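Local coordinates for protein phosphoribosyl-aminoimidazole carboxylase (Aspergillus clavatus, PDB 3K5I) that probably catalyses the ATP-dependent conversion of 5-aminoimidazole ribonucleotide to its N5-carboxy form in purine biosynthesis, using an ATP-grasp fold, at residues A[122-127]-A[164-169]; A[160-165]-A[201-206]. One frame throughout, in Å; residues are numbered along the deposited sequence.

In the fold
Contacts 1 and 2 line one ADP site from its two ends, their centres about 14 Å apart. Both draw on strand 163-167, which lies beside strand 198-202 in a four-stranded antiparallel sheet, and their segments overlap at Met164, which touches ADP. Contact 1 joins the C-terminal end of that strand to the start of helix 124-132 and supplies lysines to the phosphates and to adenine N7; contact 2 joins its N-terminal end to 201-206 and packs against the base. The two meet where Lys166 NZ makes a salt bridge of 3.0 Å with Glu201 OE1. Toward the reaction site, the side chain of Lys124 is about 6 Å from the bound magnesium and that of Gln122 about 10 Å from 5-aminoimidazole ribonucleotide.

Contact 1 of 2, residues A[122-127]-A[164-169]; sequences QNKFNQ and MLKSKT. With ADP (adenosine-5'-diphosphate), chain G.
Lys124 and Lys166 bring their ammonium groups within 4.2 Å of each other, NZ to NZ, because both grip the same oxygen of ADP. This pairing of lysines at the nucleotide is a hallmark of the ATP-grasp fold: here one comes from the first turn of helix 124-132 and the other from strand 163-167. Lys124 NZ bonds O2A of ADP at 2.7 Å and the bridging O3A at 2.6 Å, with a weaker bond to O2B, so it spans the diphosphate. Its chain turns at the third torsion (chi3 113°) on the way there. Lys166 runs extended beyond CG, and its NZ bonds both O2A and, at 2.7 Å, the adenine N7, so that one ammonium braces phosphate and base together. The phosphate between them and Glu201, in a salt bridge with Lys166, probably balance the two charges. A water accepts from Lys124 NZ and donates to Ser167 O, linking the lysine to the strand backbone.

Beyond the strand, the backbone of Lys168 docks directly on the helix start: Lys124 N donates to Lys168 O at 3.1 Å in a nearly straight bond (166° at the hydrogen). Next to it Asn123 is the N-cap, its OD1 taking a bond from Asn126 N at 2.9 Å, straight at the hydrogen although the donor sits well above the amide plane, and a weak one from Phe125 N. The methylenes of Lys168 lie alongside Asn123 and Phe125, CB against the amide and CG and CD against Phe125 CB. Glu143 holds the ammonium end in a salt bridge, and a water joins it to Asn126 OD1. Phe125 CG stands anti to its own N (chi1 -175°), which puts the ring beside that end of Lys168, and NZ meets it obliquely, 3.3 Å from CD2.

Contact 2 of 2, residues A[160-165]-A[201-206]; sequences GYPLML and EKWAYF. With ADP (adenosine-5'-diphosphate), chain G.
Met164 and Glu201 form an antiparallel hydrogen-bonded pair, with Met164 N to Glu201 O at 3.2 Å and Glu201 N to Met164 O at 3.0 Å, where strands 163-167 and 198-202 of the ATP-grasp fold run side by side. The chain before this pair holds Pro162, preceded by a cis peptide bond, and the chain after it carries Trp203 and the link to strand 206-216. Trp203 has its CG anti to the backbone N (chi1 -157°), which carries the indole across to lie between Pro162 and the adenine. Pro162 CG makes a CH-pi contact on one face, 3.6 Å from the centroid of the six-membered ring; on the opposite face ADP C2 lies over the ring centre, 3.4 Å above the plane. Met164 CE approaches the indole CH2 obliquely while also touching adenine C4.

Residues 201-206 read the adenine edge with backbone and side-chain atoms. The backbone Lys202 O takes a weak bond from ADP N6, as does the carboxylate Glu201 OE1, whose stronger partner is Lys166 in a salt bridge. Phe206 sets its edge at adenine N3, and the backbone Ala204 N donates to ADP N1 at 2.9 Å.

Contact 1 of 2, residues A[122-127]-A[164-169]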
loop_
_atom_site.group_PDB
_atom_site.type_symbol
_atom_site.label_atom_id
_atom_site.label_comp_id
_atom_site.label_asym_id
_atom_site.label_seq_id
_atom_site.Cartn_x
_atom_site.Cartn_y
_atom_site.Cartn_z
ATOM N N GLN A 122 7.856 18.401 -21.940
ATOM C CA GLN A 122 8.308 19.344 -20.927
ATOM C C GLN A 122 8.124 20.840 -21.225
ATOM O O GLN A 122 8.163 21.698 -20.326
ATOM C CB GLN A 122 9.718 18.957 -20.513
ATOM C CG GLN A 122 10.701 19.334 -21.577
ATOM C CD GLN A 122 12.090 18.972 -21.068
ATOM O OE1 GLN A 122 13.062 19.449 -21.603
ATOM N NE2 GLN A 122 12.186 18.139 -20.028
ATOM N N ASN A 123 7.896 21.153 -22.497
ATOM C CA ASN A 123 7.659 22.528 -22.894
ATOM C C ASN A 123 6.213 22.454 -23.356
ATOM O O ASN A 123 5.889 21.817 -24.366
ATOM C CB ASN A 123 8.516 22.952 -24.057
ATOM C CG ASN A 123 8.315 24.409 -24.363
ATOM O OD1 ASN A 123 7.189 24.856 -24.601
ATOM N ND2 ASN A 123 9.406 25.162 -24.347
ATOM N N LYS A 124 5.376 23.091 -22.538
ATOM C CA LYS A 124 3.932 23.140 -22.699
ATOM C C LYS A 124 3.472 23.712 -24.007
ATOM O O LYS A 124 2.493 23.224 -24.610
ATOM C CB LYS A 124 3.279 23.828 -21.498
ATOM C CG LYS A 124 2.857 22.845 -20.386
ATOM C CD LYS A 124 2.350 23.533 -19.107
ATOM C CE LYS A 124 0.855 23.284 -18.864
ATOM N NZ LYS A 124 0.425 24.050 -17.647
ATOM N N PHE A 125 4.217 24.731 -24.415
ATOM C CA PHE A 125 3.859 25.337 -25.680
ATOM C C PHE A 125 4.211 24.331 -26.774
ATOM O O PHE A 125 3.438 24.054 -27.688
ATOM C CB PHE A 125 4.678 26.605 -25.858
ATOM C CG PHE A 125 4.323 27.412 -27.091
ATOM C CD1 PHE A 125 3.158 28.178 -27.137
ATOM C CD2 PHE A 125 5.152 27.410 -28.209
ATOM C CE1 PHE A 125 2.806 28.928 -28.264
ATOM C CE2 PHE A 125 4.811 28.185 -29.357
ATOM C CZ PHE A 125 3.650 28.955 -29.364
ATOM N N ASN A 126 5.411 23.782 -26.678
ATOM C CA ASN A 126 5.886 22.773 -27.626
ATOM C C ASN A 126 5.039 21.504 -27.650
ATOM O O ASN A 126 4.783 20.919 -28.707
ATOM C CB ASN A 126 7.319 22.468 -27.207
ATOM C CG ASN A 126 8.201 23.597 -27.615
ATOM O OD1 ASN A 126 7.689 24.485 -28.288
ATOM N ND2 ASN A 126 9.470 23.618 -27.215
ATOM N N GLN A 127 4.594 21.079 -26.473
ATOM C CA GLN A 127 3.745 19.902 -26.390
ATOM C C GLN A 127 2.531 20.141 -27.266
ATOM O O GLN A 127 2.143 19.331 -28.128
ATOM C CB GLN A 127 3.252 19.836 -24.964
ATOM C CG GLN A 127 2.299 18.702 -24.593
ATOM C CD GLN A 127 1.747 18.978 -23.210
ATOM O OE1 GLN A 127 0.540 19.114 -22.993
ATOM N NE2 GLN A 127 2.665 19.162 -22.289
ATOM N N MET A 164 -5.259 32.779 -19.312
ATOM C CA MET A 164 -4.355 32.089 -18.388
ATOM C C MET A 164 -2.929 32.392 -18.769
ATOM O O MET A 164 -2.534 32.047 -19.873
ATOM C CB MET A 164 -4.606 30.572 -18.401
ATOM C CG MET A 164 -3.843 29.798 -17.314
ATOM S SD MET A 164 -4.160 30.601 -15.753
ATOM C CE MET A 164 -5.573 29.865 -15.381
ATOM N N LEU A 165 -2.168 33.070 -17.921
ATOM C CA LEU A 165 -0.802 33.315 -18.351
ATOM C C LEU A 165 -0.010 32.091 -17.965
ATOM O O LEU A 165 -0.130 31.652 -16.830
ATOM C CB LEU A 165 -0.140 34.531 -17.697
ATOM C CG LEU A 165 1.208 34.998 -18.283
ATOM C CD1 LEU A 165 1.269 35.166 -19.841
ATOM C CD2 LEU A 165 1.795 36.265 -17.545
ATOM N N LYS A 166 0.819 31.558 -18.858
ATOM C CA LYS A 166 1.568 30.363 -18.469
ATOM C C LYS A 166 3.031 30.308 -18.907
ATOM O O LYS A 166 3.354 30.727 -20.029
ATOM C CB LYS A 166 0.912 29.137 -19.127
ATOM C CG LYS A 166 -0.582 28.983 -19.042
ATOM C CD LYS A 166 -1.001 27.521 -19.360
ATOM C CE LYS A 166 -2.460 27.110 -18.955
ATOM N NZ LYS A 166 -3.024 25.715 -19.341
ATOM N N SER A 167 3.881 29.756 -18.042
ATOM C CA SER A 167 5.306 29.539 -18.287
ATOM C C SER A 167 5.319 28.300 -19.179
ATOM O O SER A 167 4.608 27.294 -18.945
ATOM C CB SER A 167 6.101 29.068 -17.041
ATOM O OG SER A 167 7.451 28.770 -17.425
ATOM N N LYS A 168 6.143 28.366 -20.211
ATOM C CA LYS A 168 6.268 27.210 -21.092
ATOM C C LYS A 168 7.043 26.085 -20.374
ATOM O O LYS A 168 6.788 24.882 -20.457
ATOM C CB LYS A 168 7.061 27.669 -22.309
ATOM C CG LYS A 168 6.295 28.600 -23.241
ATOM C CD LYS A 168 7.271 28.863 -24.405
ATOM C CE LYS A 168 6.896 29.813 -25.527
ATOM N NZ LYS A 168 7.509 29.349 -26.844
ATOM N N THR A 169 8.030 26.446 -19.584
ATOM C CA THR A 169 8.756 25.353 -18.968
ATOM C C THR A 169 8.637 25.376 -17.465
ATOM O O THR A 169 8.198 26.365 -16.852
ATOM C CB THR A 169 10.244 25.585 -19.255
ATOM O OG1 THR A 169 10.546 26.901 -18.799
ATOM C CG2 THR A 169 10.478 25.600 -20.754
HETATM P PB ADP G . -0.035 22.629 -14.467
HETATM O O1B ADP G . 0.751 23.385 -13.466
HETATM O O2B ADP G . 1.142 22.012 -15.192
HETATM O O3B ADP G . -0.987 21.392 -14.391
HETATM P PA ADP G . -2.322 23.409 -16.239
HETATM O O1A ADP G . -2.850 22.043 -16.260
HETATM O O2A ADP G . -2.315 23.956 -17.644
HETATM O O3A ADP G . -0.911 23.518 -15.477
HETATM O "O5'" ADP G . -3.460 24.187 -15.412
HETATM C "C5'" ADP G . -3.978 23.686 -14.174
HETATM C "C4'" ADP G . -5.457 23.972 -14.096
HETATM O "O4'" ADP G . -5.685 25.397 -14.241
HETATM C "C3'" ADP G . -6.369 23.429 -15.182
HETATM O "O3'" ADP G . -6.859 22.184 -14.657
HETATM C "C2'" ADP G . -7.581 24.367 -15.213
HETATM O "O2'" ADP G . -8.282 24.382 -13.934
HETATM C "C1'" ADP G . -6.777 25.641 -15.067
HETATM N N9 ADP G . -6.528 26.126 -16.415
HETATM C C8 ADP G . -5.426 25.811 -17.162
HETATM N N7 ADP G . -5.549 26.277 -18.426
HETATM C C5 ADP G . -6.748 26.958 -18.386
HETATM C C6 ADP G . -7.364 27.778 -19.390
HETATM N N6 ADP G . -7.134 28.055 -20.545
HETATM N N1 ADP G . -8.566 28.322 -19.042
HETATM C C2 ADP G . -9.139 28.206 -17.785
HETATM N N3 ADP G . -8.517 27.550 -16.842
HETATM C C4 ADP G . -7.367 26.926 -17.152
HETATM O O HOH W 1 2.497 26.439 -17.489
HETATM O O HOH W 2 9.059 27.102 -27.690
#

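Contact 2 of 2, residues A[160-165]-A[201-206]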
loop_
_atom_site.group_PDB
_atom_site.type_symbol
_atom_site.label_atom_id
_atom_site.label_comp_id
_atom_site.label_asym_id
_atom_site.label_seq_id
_atom_site.Cartn_x
_atom_site.Cartn_y
_atom_site.Cartn_z
ATOM N N GLY A 160 -8.731 37.937 -25.503
ATOM C CA GLY A 160 -9.564 38.429 -24.402
ATOM C C GLY A 160 -9.229 38.115 -22.949
ATOM O O GLY A 160 -8.252 37.438 -22.642
ATOM N N TYR A 161 -10.067 38.613 -22.046
ATOM C CA TYR A 161 -9.832 38.392 -20.625
ATOM C C TYR A 161 -11.017 37.722 -19.984
ATOM O O TYR A 161 -12.126 37.863 -20.488
ATOM C CB TYR A 161 -9.686 39.728 -19.923
ATOM C CG TYR A 161 -8.443 40.457 -20.380
ATOM C CD1 TYR A 161 -7.219 40.204 -19.766
ATOM C CD2 TYR A 161 -8.465 41.366 -21.438
ATOM C CE1 TYR A 161 -6.055 40.839 -20.209
ATOM C CE2 TYR A 161 -7.305 42.026 -21.867
ATOM C CZ TYR A 161 -6.093 41.764 -21.249
ATOM O OH TYR A 161 -4.941 42.415 -21.665
ATOM N N PRO A 162 -10.761 36.986 -18.912
ATOM C CA PRO A 162 -9.398 36.857 -18.445
ATOM C C PRO A 162 -8.724 35.892 -19.405
ATOM O O PRO A 162 -9.287 35.385 -20.369
ATOM C CB PRO A 162 -9.585 36.082 -17.139
ATOM C CG PRO A 162 -10.718 35.093 -17.509
ATOM C CD PRO A 162 -11.583 35.822 -18.508
ATOM N N LEU A 163 -7.484 35.581 -19.078
ATOM C CA LEU A 163 -6.738 34.626 -19.874
ATOM C C LEU A 163 -5.780 33.928 -18.907
ATOM O O LEU A 163 -5.497 34.396 -17.801
ATOM C CB LEU A 163 -5.988 35.350 -20.985
ATOM C CG LEU A 163 -5.200 36.635 -20.728
ATOM C CD1 LEU A 163 -3.972 36.043 -19.981
ATOM C CD2 LEU A 163 -4.798 37.422 -22.037
ATOM N N MET A 164 -5.259 32.779 -19.312
ATOM C CA MET A 164 -4.355 32.089 -18.388
ATOM C C MET A 164 -2.929 32.392 -18.769
ATOM O O MET A 164 -2.534 32.047 -19.873
ATOM C CB MET A 164 -4.606 30.572 -18.401
ATOM C CG MET A 164 -3.843 29.798 -17.314
ATOM S SD MET A 164 -4.160 30.601 -15.753
ATOM C CE MET A 164 -5.573 29.865 -15.381
ATOM N N LEU A 165 -2.168 33.070 -17.921
ATOM C CA LEU A 165 -0.802 33.315 -18.351
ATOM C C LEU A 165 -0.010 32.091 -17.965
ATOM O O LEU A 165 -0.130 31.652 -16.830
ATOM C CB LEU A 165 -0.140 34.531 -17.697
ATOM C CG LEU A 165 1.208 34.998 -18.283
ATOM C CD1 LEU A 165 1.269 35.166 -19.841
ATOM C CD2 LEU A 165 1.795 36.265 -17.545
ATOM N N GLU A 201 -3.073 31.697 -22.755
ATOM C CA GLU A 201 -4.014 30.819 -23.427
ATOM C C GLU A 201 -5.403 31.450 -23.377
ATOM O O GLU A 201 -5.769 32.100 -22.392
ATOM C CB GLU A 201 -3.885 29.485 -22.689
ATOM C CG GLU A 201 -3.385 28.352 -23.546
ATOM C CD GLU A 201 -3.462 27.037 -22.793
ATOM O OE1 GLU A 201 -4.217 26.962 -21.803
ATOM O OE2 GLU A 201 -2.768 26.071 -23.176
ATOM N N LYS A 202 -6.187 31.296 -24.435
ATOM C CA LYS A 202 -7.512 31.901 -24.409
ATOM C C LYS A 202 -8.232 31.144 -23.313
ATOM O O LYS A 202 -7.961 29.950 -23.123
ATOM C CB LYS A 202 -8.212 31.728 -25.758
ATOM C CG LYS A 202 -9.723 31.662 -25.631
ATOM C CD LYS A 202 -10.351 31.899 -27.012
ATOM C CE LYS A 202 -10.602 33.367 -27.293
ATOM N NZ LYS A 202 -11.216 33.574 -28.639
ATOM N N TRP A 203 -9.136 31.797 -22.593
ATOM C CA TRP A 203 -9.859 31.147 -21.501
ATOM C C TRP A 203 -10.538 29.869 -21.891
ATOM O O TRP A 203 -11.013 29.725 -23.025
ATOM C CB TRP A 203 -10.964 32.024 -20.902
ATOM C CG TRP A 203 -11.266 31.568 -19.506
ATOM C CD1 TRP A 203 -12.402 30.985 -19.014
ATOM C CD2 TRP A 203 -10.375 31.657 -18.401
ATOM N NE1 TRP A 203 -12.266 30.715 -17.654
ATOM C CE2 TRP A 203 -11.016 31.110 -17.275
ATOM C CE3 TRP A 203 -9.074 32.114 -18.267
ATOM C CZ2 TRP A 203 -10.420 31.040 -16.040
ATOM C CZ3 TRP A 203 -8.496 32.064 -17.039
ATOM C CH2 TRP A 203 -9.158 31.538 -15.945
ATOM N N ALA A 204 -10.635 28.947 -20.938
ATOM C CA ALA A 204 -11.347 27.685 -21.212
ATOM C C ALA A 204 -12.592 27.658 -20.301
ATOM O O ALA A 204 -12.505 27.440 -19.086
ATOM C CB ALA A 204 -10.460 26.485 -20.969
ATOM N N TYR A 205 -13.770 27.900 -20.859
ATOM C CA TYR A 205 -14.919 27.887 -19.969
ATOM C C TYR A 205 -15.451 26.478 -19.814
ATOM O O TYR A 205 -16.422 26.178 -20.484
ATOM C CB TYR A 205 -15.974 28.836 -20.535
ATOM C CG TYR A 205 -15.533 30.288 -20.462
ATOM C CD1 TYR A 205 -15.826 31.065 -19.343
ATOM C CD2 TYR A 205 -14.822 30.882 -21.507
ATOM C CE1 TYR A 205 -15.425 32.411 -19.291
ATOM C CE2 TYR A 205 -14.416 32.216 -21.439
ATOM C CZ TYR A 205 -14.702 32.965 -20.324
ATOM O OH TYR A 205 -14.306 34.283 -20.245
ATOM N N PHE A 206 -14.853 25.646 -18.956
ATOM C CA PHE A 206 -15.243 24.247 -18.759
ATOM C C PHE A 206 -16.347 24.078 -17.729
ATOM O O PHE A 206 -16.388 24.802 -16.731
ATOM C CB PHE A 206 -13.986 23.418 -18.376
ATOM C CG PHE A 206 -13.110 24.076 -17.307
ATOM C CD1 PHE A 206 -12.004 24.915 -17.590
ATOM C CD2 PHE A 206 -13.400 23.839 -15.970
ATOM C CE1 PHE A 206 -11.281 25.512 -16.550
ATOM C CE2 PHE A 206 -12.676 24.399 -14.950
ATOM C CZ PHE A 206 -11.633 25.262 -15.217
HETATM P PB ADP G . -0.035 22.629 -14.467
HETATM O O1B ADP G . 0.751 23.385 -13.466
HETATM O O2B ADP G . 1.142 22.012 -15.192
HETATM O O3B ADP G . -0.987 21.392 -14.391
HETATM P PA ADP G . -2.322 23.409 -16.239
HETATM O O1A ADP G . -2.850 22.043 -16.260
HETATM O O2A ADP G . -2.315 23.956 -17.644
HETATM O O3A ADP G . -0.911 23.518 -15.477
HETATM O "O5'" ADP G . -3.460 24.187 -15.412
HETATM C "C5'" ADP G . -3.978 23.686 -14.174
HETATM C "C4'" ADP G . -5.457 23.972 -14.096
HETATM O "O4'" ADP G . -5.685 25.397 -14.241
HETATM C "C3'" ADP G . -6.369 23.429 -15.182
HETATM O "O3'" ADP G . -6.859 22.184 -14.657
HETATM C "C2'" ADP G . -7.581 24.367 -15.213
HETATM O "O2'" ADP G . -8.282 24.382 -13.934
HETATM C "C1'" ADP G . -6.777 25.641 -15.067
HETATM N N9 ADP G . -6.528 26.126 -16.415
HETATM C C8 ADP G . -5.426 25.811 -17.162
HETATM N N7 ADP G . -5.549 26.277 -18.426
HETATM C C5 ADP G . -6.748 26.958 -18.386
HETATM C C6 ADP G . -7.364 27.778 -19.390
HETATM N N6 ADP G . -7.134 28.055 -20.545
HETATM N N1 ADP G . -8.566 28.322 -19.042
HETATM C C2 ADP G . -9.139 28.206 -17.785
HETATM N N3 ADP G . -8.517 27.550 -16.842
HETATM C C4 ADP G . -7.367 26.926 -17.152
HETATM O O HOH W 3 -9.191 34.213 -23.347
#